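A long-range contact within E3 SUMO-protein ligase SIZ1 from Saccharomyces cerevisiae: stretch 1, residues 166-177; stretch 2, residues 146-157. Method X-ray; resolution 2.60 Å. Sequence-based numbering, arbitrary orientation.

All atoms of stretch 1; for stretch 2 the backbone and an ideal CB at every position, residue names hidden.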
ATOM      1  N   ALA A 166     -14.057  -0.380   1.550  1.00 44.27           N
ATOM      2  CA  ALA A 166     -12.817   0.113   2.138  1.00 44.32           C
ATOM      3  C   ALA A 166     -11.657   0.353   1.160  1.00 44.64           C
ATOM      4  O   ALA A 166     -10.493   0.352   1.555  1.00 50.62           O
ATOM      5  CB  ALA A 166     -12.374  -0.831   3.240  1.00 37.77           C
ATOM      6  N   LYS A 167     -11.958   0.550  -0.113  1.00 40.81           N
ATOM      7  CA  LYS A 167     -10.896   0.807  -1.076  1.00 43.67           C
ATOM      8  C   LYS A 167     -11.479   1.631  -2.197  1.00 43.52           C
ATOM      9  O   LYS A 167     -12.668   1.517  -2.505  1.00 52.89           O
ATOM     10  CB  LYS A 167     -10.312  -0.503  -1.621  1.00 35.62           C
ATOM     11  CG  LYS A 167     -11.290  -1.389  -2.379  1.00 38.30           C
ATOM     12  CD  LYS A 167     -10.720  -2.794  -2.562  1.00 37.89           C
ATOM     13  CE  LYS A 167     -11.752  -3.762  -3.129  1.00 47.17           C
ATOM     14  NZ  LYS A 167     -11.181  -5.119  -3.402  1.00 44.47           N
ATOM     15  N   PRO A 168     -10.657   2.480  -2.822  1.00 37.85           N
ATOM     16  CA  PRO A 168     -11.133   3.325  -3.923  1.00 40.30           C
ATOM     17  C   PRO A 168     -11.676   2.531  -5.125  1.00 43.59           C
ATOM     18  O   PRO A 168     -11.350   1.353  -5.324  1.00 41.41           O
ATOM     19  CB  PRO A 168      -9.894   4.140  -4.275  1.00 45.42           C
ATOM     20  CG  PRO A 168      -8.789   3.157  -4.043  1.00 39.22           C
ATOM     21  CD  PRO A 168      -9.190   2.539  -2.717  1.00 40.43           C
ATOM     22  N   ALA A 169     -12.502   3.194  -5.922  1.00 40.74           N
ATOM     23  CA  ALA A 169     -13.094   2.572  -7.094  1.00 43.03           C
ATOM     24  C   ALA A 169     -12.459   3.109  -8.381  1.00 42.03           C
ATOM     25  O   ALA A 169     -12.335   4.309  -8.566  1.00 42.38           O
ATOM     26  CB  ALA A 169     -14.592   2.814  -7.099  1.00 40.03           C
ATOM     27  N   ASP A 170     -12.051   2.195  -9.255  1.00 47.72           N
ATOM     28  CA  ASP A 170     -11.424   2.531 -10.530  1.00 49.14           C
ATOM     29  C   ASP A 170     -12.485   2.908 -11.562  1.00 51.92           C
ATOM     30  O   ASP A 170     -13.173   2.024 -12.077  1.00 48.68           O
ATOM     31  CB  ASP A 170     -10.660   1.314 -11.057  1.00 56.03           C
ATOM     32  CG  ASP A 170      -9.573   1.684 -12.055  1.00 59.66           C
ATOM     33  OD1 ASP A 170      -9.710   2.728 -12.724  1.00 59.77           O
ATOM     34  OD2 ASP A 170      -8.582   0.930 -12.178  1.00 60.36           O
ATOM     35  N   LEU A 171     -12.612   4.202 -11.869  1.00 55.15           N
ATOM     36  CA  LEU A 171     -13.585   4.682 -12.870  1.00 62.06           C
ATOM     37  C   LEU A 171     -13.018   4.620 -14.293  1.00 62.63           C
ATOM     38  O   LEU A 171     -13.759   4.526 -15.266  1.00 63.32           O
ATOM     39  CB  LEU A 171     -13.964   6.149 -12.626  1.00 57.00           C
ATOM     40  CG  LEU A 171     -14.407   6.648 -11.262  1.00 57.58           C
ATOM     41  CD1 LEU A 171     -14.580   8.153 -11.318  1.00 57.03           C
ATOM     42  CD2 LEU A 171     -15.686   5.978 -10.870  1.00 53.66           C
ATOM     43  N   THR A 172     -11.696   4.692 -14.384  1.00 60.82           N
ATOM     44  CA  THR A 172     -10.955   4.719 -15.637  1.00 63.24           C
ATOM     45  C   THR A 172     -11.414   3.939 -16.861  1.00 64.65           C
ATOM     46  O   THR A 172     -11.537   4.511 -17.942  1.00 63.98           O
ATOM     47  CB  THR A 172      -9.515   4.375 -15.375  1.00 62.63           C
ATOM     48  OG1 THR A 172      -9.135   4.934 -14.110  1.00 68.84           O
ATOM     49  CG2 THR A 172      -8.640   4.966 -16.456  1.00 62.02           C
ATOM     50  N   PRO A 173     -11.663   2.633 -16.725  1.00 64.98           N
ATOM     51  CA  PRO A 173     -12.103   1.889 -17.911  1.00 64.05           C
ATOM     52  C   PRO A 173     -13.481   2.259 -18.460  1.00 66.78           C
ATOM     53  O   PRO A 173     -13.903   1.709 -19.474  1.00 75.81           O
ATOM     54  CB  PRO A 173     -12.044   0.430 -17.447  1.00 65.89           C
ATOM     55  CG  PRO A 173     -12.336   0.523 -15.988  1.00 62.90           C
ATOM     56  CD  PRO A 173     -11.492   1.730 -15.573  1.00 65.48           C
ATOM     57  N   HIS A 174     -14.180   3.186 -17.815  1.00 68.10           N
ATOM     58  CA  HIS A 174     -15.518   3.570 -18.269  1.00 65.82           C
ATOM     59  C   HIS A 174     -15.650   5.040 -18.625  1.00 66.22           C
ATOM     60  O   HIS A 174     -16.759   5.547 -18.798  1.00 63.12           O
ATOM     61  CB  HIS A 174     -16.555   3.212 -17.204  1.00 66.94           C
ATOM     62  CG  HIS A 174     -16.469   1.791 -16.757  1.00 70.97           C
ATOM     63  ND1 HIS A 174     -16.822   0.737 -17.572  1.00 72.97           N
ATOM     64  CD2 HIS A 174     -15.981   1.243 -15.620  1.00 71.84           C
ATOM     65  CE1 HIS A 174     -16.548  -0.399 -16.957  1.00 75.37           C
ATOM     66  NE2 HIS A 174     -16.034  -0.120 -15.773  1.00 75.08           N
ATOM     67  N   LEU A 175     -14.523   5.734 -18.720  1.00 67.52           N
ATOM     68  CA  LEU A 175     -14.565   7.139 -19.098  1.00 75.85           C
ATOM     69  C   LEU A 175     -14.955   7.192 -20.575  1.00 81.67           C
ATOM     70  O   LEU A 175     -14.709   6.233 -21.320  1.00 82.85           O
ATOM     71  CB  LEU A 175     -13.192   7.795 -18.915  1.00 69.43           C
ATOM     72  CG  LEU A 175     -12.751   8.187 -17.506  1.00 71.17           C
ATOM     73  CD1 LEU A 175     -11.326   8.701 -17.562  1.00 66.97           C
ATOM     74  CD2 LEU A 175     -13.677   9.254 -16.939  1.00 65.98           C
ATOM     75  N   LYS A 176     -15.580   8.292 -20.991  1.00 80.91           N
ATOM     76  CA  LYS A 176     -15.963   8.462 -22.388  1.00 80.42           C
ATOM     77  C   LYS A 176     -14.783   9.135 -23.106  1.00 84.57           C
ATOM     78  O   LYS A 176     -13.837   9.583 -22.451  1.00 83.71           O
ATOM     79  CB  LYS A 176     -17.229   9.315 -22.492  1.00 79.14           C
ATOM     80  CG  LYS A 176     -18.520   8.544 -22.239  1.00 76.10           C
ATOM     81  CD  LYS A 176     -19.742   9.459 -22.360  1.00 84.35           C
ATOM     82  CE  LYS A 176     -21.050   8.688 -22.200  1.00 79.49           C
ATOM     83  NZ  LYS A 176     -21.142   7.571 -23.177  1.00 77.53           N
ATOM     84  N   PRO A 177     -14.814   9.195 -24.456  1.00 87.26           N
ATOM     85  CA  PRO A 177     -13.743   9.810 -25.259  1.00 83.52           C
ATOM     86  C   PRO A 177     -13.459  11.301 -25.025  1.00 82.45           C
ATOM     87  O   PRO A 177     -14.374  12.117 -24.944  1.00 80.10           O
ATOM     88  CB  PRO A 177     -14.184   9.519 -26.692  1.00 84.58           C
ATOM     89  CG  PRO A 177     -14.903   8.195 -26.561  1.00 83.84           C
ATOM     90  CD  PRO A 177     -15.744   8.444 -25.326  1.00 87.92           C
ATOM     91  N   UNK A 146     -21.971   3.963 -10.444  1.00 54.10           N
ATOM     92  CA  UNK A 146     -22.070   3.892 -11.889  1.00 55.64           C
ATOM     93  C   UNK A 146     -21.275   5.012 -12.522  1.00 57.32           C
ATOM     94  O   UNK A 146     -21.245   6.142 -12.022  1.00 58.36           O
ATOM     95  CB  UNK A 146     -23.531   3.952 -12.338  1.00 55.64           C
ATOM     96  N   UNK A 147     -20.612   4.681 -13.619  1.00 59.16           N
ATOM     97  CA  UNK A 147     -19.849   5.663 -14.369  1.00 63.14           C
ATOM     98  C   UNK A 147     -20.387   5.576 -15.786  1.00 64.13           C
ATOM     99  O   UNK A 147     -20.311   4.517 -16.419  1.00 62.94           O
ATOM    100  CB  UNK A 147     -18.341   5.413 -14.301  1.00 63.14           C
ATOM    101  N   UNK A 148     -20.936   6.685 -16.277  1.00 62.48           N
ATOM    102  CA  UNK A 148     -21.523   6.727 -17.608  1.00 61.58           C
ATOM    103  C   UNK A 148     -22.420   5.497 -17.799  1.00 67.09           C
ATOM    104  O   UNK A 148     -22.201   4.666 -18.687  1.00 64.39           O
ATOM    105  CB  UNK A 148     -20.435   6.784 -18.682  1.00 61.58           C
ATOM    106  N   UNK A 149     -23.410   5.389 -16.916  1.00 71.71           N
ATOM    107  CA  UNK A 149     -24.411   4.327 -16.922  1.00 76.47           C
ATOM    108  C   UNK A 149     -23.946   2.882 -16.721  1.00 75.13           C
ATOM    109  O   UNK A 149     -24.758   1.960 -16.819  1.00 72.00           O
ATOM    110  CB  UNK A 149     -25.153   4.394 -18.258  1.00 76.47           C
ATOM    111  N   UNK A 150     -22.661   2.676 -16.436  1.00 74.68           N
ATOM    112  CA  UNK A 150     -22.142   1.321 -16.202  1.00 74.38           C
ATOM    113  C   UNK A 150     -21.806   1.128 -14.722  1.00 77.27           C
ATOM    114  O   UNK A 150     -21.177   1.993 -14.099  1.00 73.37           O
ATOM    115  CB  UNK A 150     -20.905   1.061 -17.064  1.00 74.38           C
ATOM    116  N   UNK A 151     -22.215  -0.007 -14.160  1.00 78.93           N
ATOM    117  CA  UNK A 151     -21.933  -0.277 -12.756  1.00 80.32           C
ATOM    118  C   UNK A 151     -20.493  -0.713 -12.575  1.00 78.87           C
ATOM    119  O   UNK A 151     -20.015  -1.614 -13.253  1.00 79.37           O
ATOM    120  CB  UNK A 151     -22.882  -1.346 -12.210  1.00 80.32           C
ATOM    121  N   UNK A 152     -19.816  -0.070 -11.632  1.00 78.27           N
ATOM    122  CA  UNK A 152     -18.421  -0.349 -11.338  1.00 71.21           C
ATOM    123  C   UNK A 152     -18.230  -1.350 -10.197  1.00 75.38           C
ATOM    124  O   UNK A 152     -18.484  -1.039  -9.035  1.00 72.38           O
ATOM    125  CB  UNK A 152     -17.702   0.958 -10.998  1.00 71.21           C
ATOM    126  N   UNK A 153     -17.785  -2.553 -10.552  1.00 84.68           N
ATOM    127  CA  UNK A 153     -17.524  -3.617  -9.585  1.00 93.51           C
ATOM    128  C   UNK A 153     -16.438  -3.084  -8.661  1.00 97.19           C
ATOM    129  O   UNK A 153     -15.568  -2.338  -9.104  1.00102.78           O
ATOM    130  CB  UNK A 153     -17.108  -4.925 -10.261  1.00 93.51           C
ATOM    131  N   UNK A 154     -16.481  -3.442  -7.383  1.00 97.79           N
ATOM    132  CA  UNK A 154     -15.463  -2.954  -6.456  1.00 99.07           C
ATOM    133  C   UNK A 154     -14.157  -3.723  -6.649  1.00 95.79           C
ATOM    134  O   UNK A 154     -13.630  -4.337  -5.718  1.00 98.99           O
ATOM    135  CB  UNK A 154     -15.947  -3.080  -5.010  1.00 99.07           C
ATOM    136  N   UNK A 155     -13.636  -3.671  -7.870  1.00 90.84           N
ATOM    137  CA  UNK A 155     -12.407  -4.369  -8.211  1.00 85.22           C
ATOM    138  C   UNK A 155     -11.342  -3.466  -8.845  1.00 83.35           C
ATOM    139  O   UNK A 155     -11.546  -2.897  -9.927  1.00 79.78           O
ATOM    140  CB  UNK A 155     -12.729  -5.522  -9.163  1.00 85.22           C
ATOM    141  N   UNK A 156     -10.215  -3.331  -8.146  1.00 74.55           N
ATOM    142  CA  UNK A 156      -9.088  -2.545  -8.623  1.00 59.25           C
ATOM    143  C   UNK A 156      -7.852  -3.424  -8.549  1.00 56.94           C
ATOM    144  O   UNK A 156      -7.935  -4.587  -8.147  1.00 51.87           O
ATOM    145  CB  UNK A 156      -8.910  -1.261  -7.810  1.00 59.25           C
ATOM    146  N   UNK A 157      -6.714  -2.865  -8.947  1.00 53.92           N
ATOM    147  CA  UNK A 157      -5.451  -3.586  -8.978  1.00 55.05           C
ATOM    148  C   UNK A 157      -5.201  -4.623  -7.884  1.00 60.29           C
ATOM    149  O   UNK A 157      -5.155  -5.826  -8.165  1.00 67.76           O
ATOM    150  CB  UNK A 157      -4.318  -2.559  -8.926  1.00 55.05           C
TER

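At position 146 the CA-to-CB bond points away from stretch 1 and nothing of that stretch lies nearby, so the contact sets no demand; the residue is Arg146. Position 147 points toward stretch 1, its ideal CB 4.1 Å from His174 CB and 4.4 Å from Leu171 CD2. These neighbours favour a small or medium apolar side chain. Cys147 fits, its SG 4.2 Å from Leu171 CB.

Position 148 has positive phi and psi (46/59), a conformation that glycine, asparagine and aspartate adopt most readily. The ideal CB lies 3.9 Å from His174 O, a backbone acceptor, so a short side chain with a donor would gain most; asparagine answers both demands. Asn148 is found, and its ND2 donates to His174 O at 2.6 Å. Position 149, also with positive phi (63/6), forms with 148 the middle of the type I' turn from Cys147 to position 150 and is out of reach, so glycine or asparagine would suit; it is Asn149.

The ideal CB at position 150 lies 4.1 Å from His174 ND1. A beta-branched residue would suit the extended backbone and pack against the ring, though a polar one could also be accommodated. Val150 places CG1 3.9 Å from His174 ND1. Position 151 points away and tolerates many residues; it is Gln151.

Position 152 points toward a hollow bordered by Ala169, Leu171 and His174, with its ideal CB 4.8 Å from Asp170 O and 4.9 Å from His174 CD2. That spacing leaves room for leucine, isoleucine or the unbranched methionine. Ile152 reaches Leu171 CD2 with CD1 at 3.3 Å, a tight contact, and its CG2 lies 4.3 Å from Ala169 CB.

Position 153 points sideways into space free of stretch 1, where a polar or charged chain would suit; Lys153 leads its end away. Position 154 points sideways, its ideal CB 4.6 Å from Lys167 CE; an acidic or polar side chain would be plausible. Asp154 is present, but its closest contact is through the backbone, O to Lys167 CE at 3.2 Å. Position 155 points away, leaving the choice open, and holds Asn155.

Position 156 points toward stretch 1, its ideal CB 4.4 Å from Pro168 O and 4.5 Å from Asp170 CB. Leucine, isoleucine or methionine would suit. Ile156 sets CD1 3.8 Å from Pro168 CG and CG2 3.4 Å from Asp170 CB; its backbone N and Lys167 NZ both donate to water 1, each 3.0 Å from the water O. Position 157 points sideways without a neighbour, so many side chains would do; Arg157 donates its backbone N to water 2, which donates to Asp170 OD2.

Stretch 2 146-157: RCNNVQIKDNIR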
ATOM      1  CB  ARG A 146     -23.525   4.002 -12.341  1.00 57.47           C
ATOM      2  CG  ARG A 146     -24.295   2.710 -12.313  1.00 57.49           C
ATOM      3  CD  ARG A 146     -25.768   2.930 -12.637  1.00 60.87           C
ATOM      4  NE  ARG A 146     -26.483   1.661 -12.600  1.00 73.36           N
ATOM      5  CZ  ARG A 146     -26.366   0.711 -13.525  1.00 85.12           C
ATOM      6  NH1 ARG A 146     -25.571   0.890 -14.572  1.00 92.48           N
ATOM      7  NH2 ARG A 146     -27.021  -0.435 -13.393  1.00 90.92           N
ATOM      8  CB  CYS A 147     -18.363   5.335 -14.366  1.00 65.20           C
ATOM      9  SG  CYS A 147     -17.406   6.695 -15.020  1.00 71.68           S
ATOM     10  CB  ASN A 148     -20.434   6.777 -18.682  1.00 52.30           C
ATOM     11  CG  ASN A 148     -19.504   7.970 -18.519  1.00 53.11           C
ATOM     12  OD1 ASN A 148     -19.942   9.081 -18.212  1.00 51.08           O
ATOM     13  ND2 ASN A 148     -18.212   7.749 -18.745  1.00 42.37           N
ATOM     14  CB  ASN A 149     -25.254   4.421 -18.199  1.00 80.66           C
ATOM     15  CG  ASN A 149     -26.616   3.762 -18.047  1.00 88.64           C
ATOM     16  OD1 ASN A 149     -27.384   4.116 -17.153  1.00 89.90           O
ATOM     17  ND2 ASN A 149     -26.924   2.802 -18.921  1.00 91.05           N
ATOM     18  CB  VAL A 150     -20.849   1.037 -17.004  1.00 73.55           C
ATOM     19  CG1 VAL A 150     -20.516  -0.450 -16.940  1.00 63.68           C
ATOM     20  CG2 VAL A 150     -21.007   1.496 -18.435  1.00 75.00           C
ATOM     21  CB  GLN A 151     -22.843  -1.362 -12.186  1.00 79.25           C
ATOM     22  CG  GLN A 151     -22.762  -1.412 -10.661  1.00 87.02           C
ATOM     23  CD  GLN A 151     -23.297  -2.696 -10.064  1.00 90.74           C
ATOM     24  OE1 GLN A 151     -22.636  -3.736 -10.102  1.00 88.28           O
ATOM     25  NE2 GLN A 151     -24.504  -2.631  -9.511  1.00 91.70           N
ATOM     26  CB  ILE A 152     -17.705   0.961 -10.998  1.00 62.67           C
ATOM     27  CG1 ILE A 152     -17.676   1.845 -12.238  1.00 57.02           C
ATOM     28  CG2 ILE A 152     -16.313   0.692 -10.477  1.00 58.13           C
ATOM     29  CD1 ILE A 152     -17.271   3.250 -11.941  1.00 61.08           C
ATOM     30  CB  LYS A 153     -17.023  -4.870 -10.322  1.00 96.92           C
ATOM     31  CG  LYS A 153     -16.715  -6.082  -9.436  1.00103.32           C
ATOM     32  CD  LYS A 153     -16.352  -7.302 -10.290  1.00101.22           C
ATOM     33  CE  LYS A 153     -16.034  -8.521  -9.436  1.00101.28           C
ATOM     34  NZ  LYS A 153     -15.725  -9.715 -10.271  1.00 96.25           N
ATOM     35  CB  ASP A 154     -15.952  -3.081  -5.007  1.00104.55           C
ATOM     36  CG  ASP A 154     -17.239  -2.298  -4.746  1.00105.34           C
ATOM     37  OD1 ASP A 154     -17.308  -1.107  -5.135  1.00101.97           O
ATOM     38  OD2 ASP A 154     -18.172  -2.877  -4.140  1.00103.01           O
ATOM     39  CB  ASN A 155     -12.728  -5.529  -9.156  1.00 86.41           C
ATOM     40  CG  ASN A 155     -12.245  -6.865  -8.625  1.00 91.06           C
ATOM     41  OD1 ASN A 155     -11.045  -7.145  -8.605  1.00 90.58           O
ATOM     42  ND2 ASN A 155     -13.184  -7.696  -8.178  1.00 96.20           N
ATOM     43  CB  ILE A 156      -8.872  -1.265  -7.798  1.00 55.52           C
ATOM     44  CG1 ILE A 156      -8.878  -1.575  -6.302  1.00 51.29           C
ATOM     45  CG2 ILE A 156      -9.948  -0.264  -8.141  1.00 61.21           C
ATOM     46  CD1 ILE A 156      -8.762  -0.327  -5.454  1.00 59.90           C
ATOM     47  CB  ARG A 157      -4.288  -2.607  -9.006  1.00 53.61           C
ATOM     48  CG  ARG A 157      -2.973  -3.295  -9.254  1.00 46.10           C
ATOM     49  CD  ARG A 157      -2.052  -2.391  -9.994  1.00 50.21           C
ATOM     50  NE  ARG A 157      -1.002  -1.822  -9.158  1.00 59.83           N
ATOM     51  CZ  ARG A 157      -1.201  -1.047  -8.100  1.00 53.97           C
ATOM     52  NH1 ARG A 157      -2.433  -0.733  -7.705  1.00 54.92           N
ATOM     53  NH2 ARG A 157      -0.150  -0.542  -7.471  1.00 46.87           N
TER
HETATM   54  O   HOH W   1      -9.689  -5.374  -5.974  1.00 68.74           O
HETATM   55  O   HOH W   2      -6.647  -0.245 -10.742  1.00 47.98           O
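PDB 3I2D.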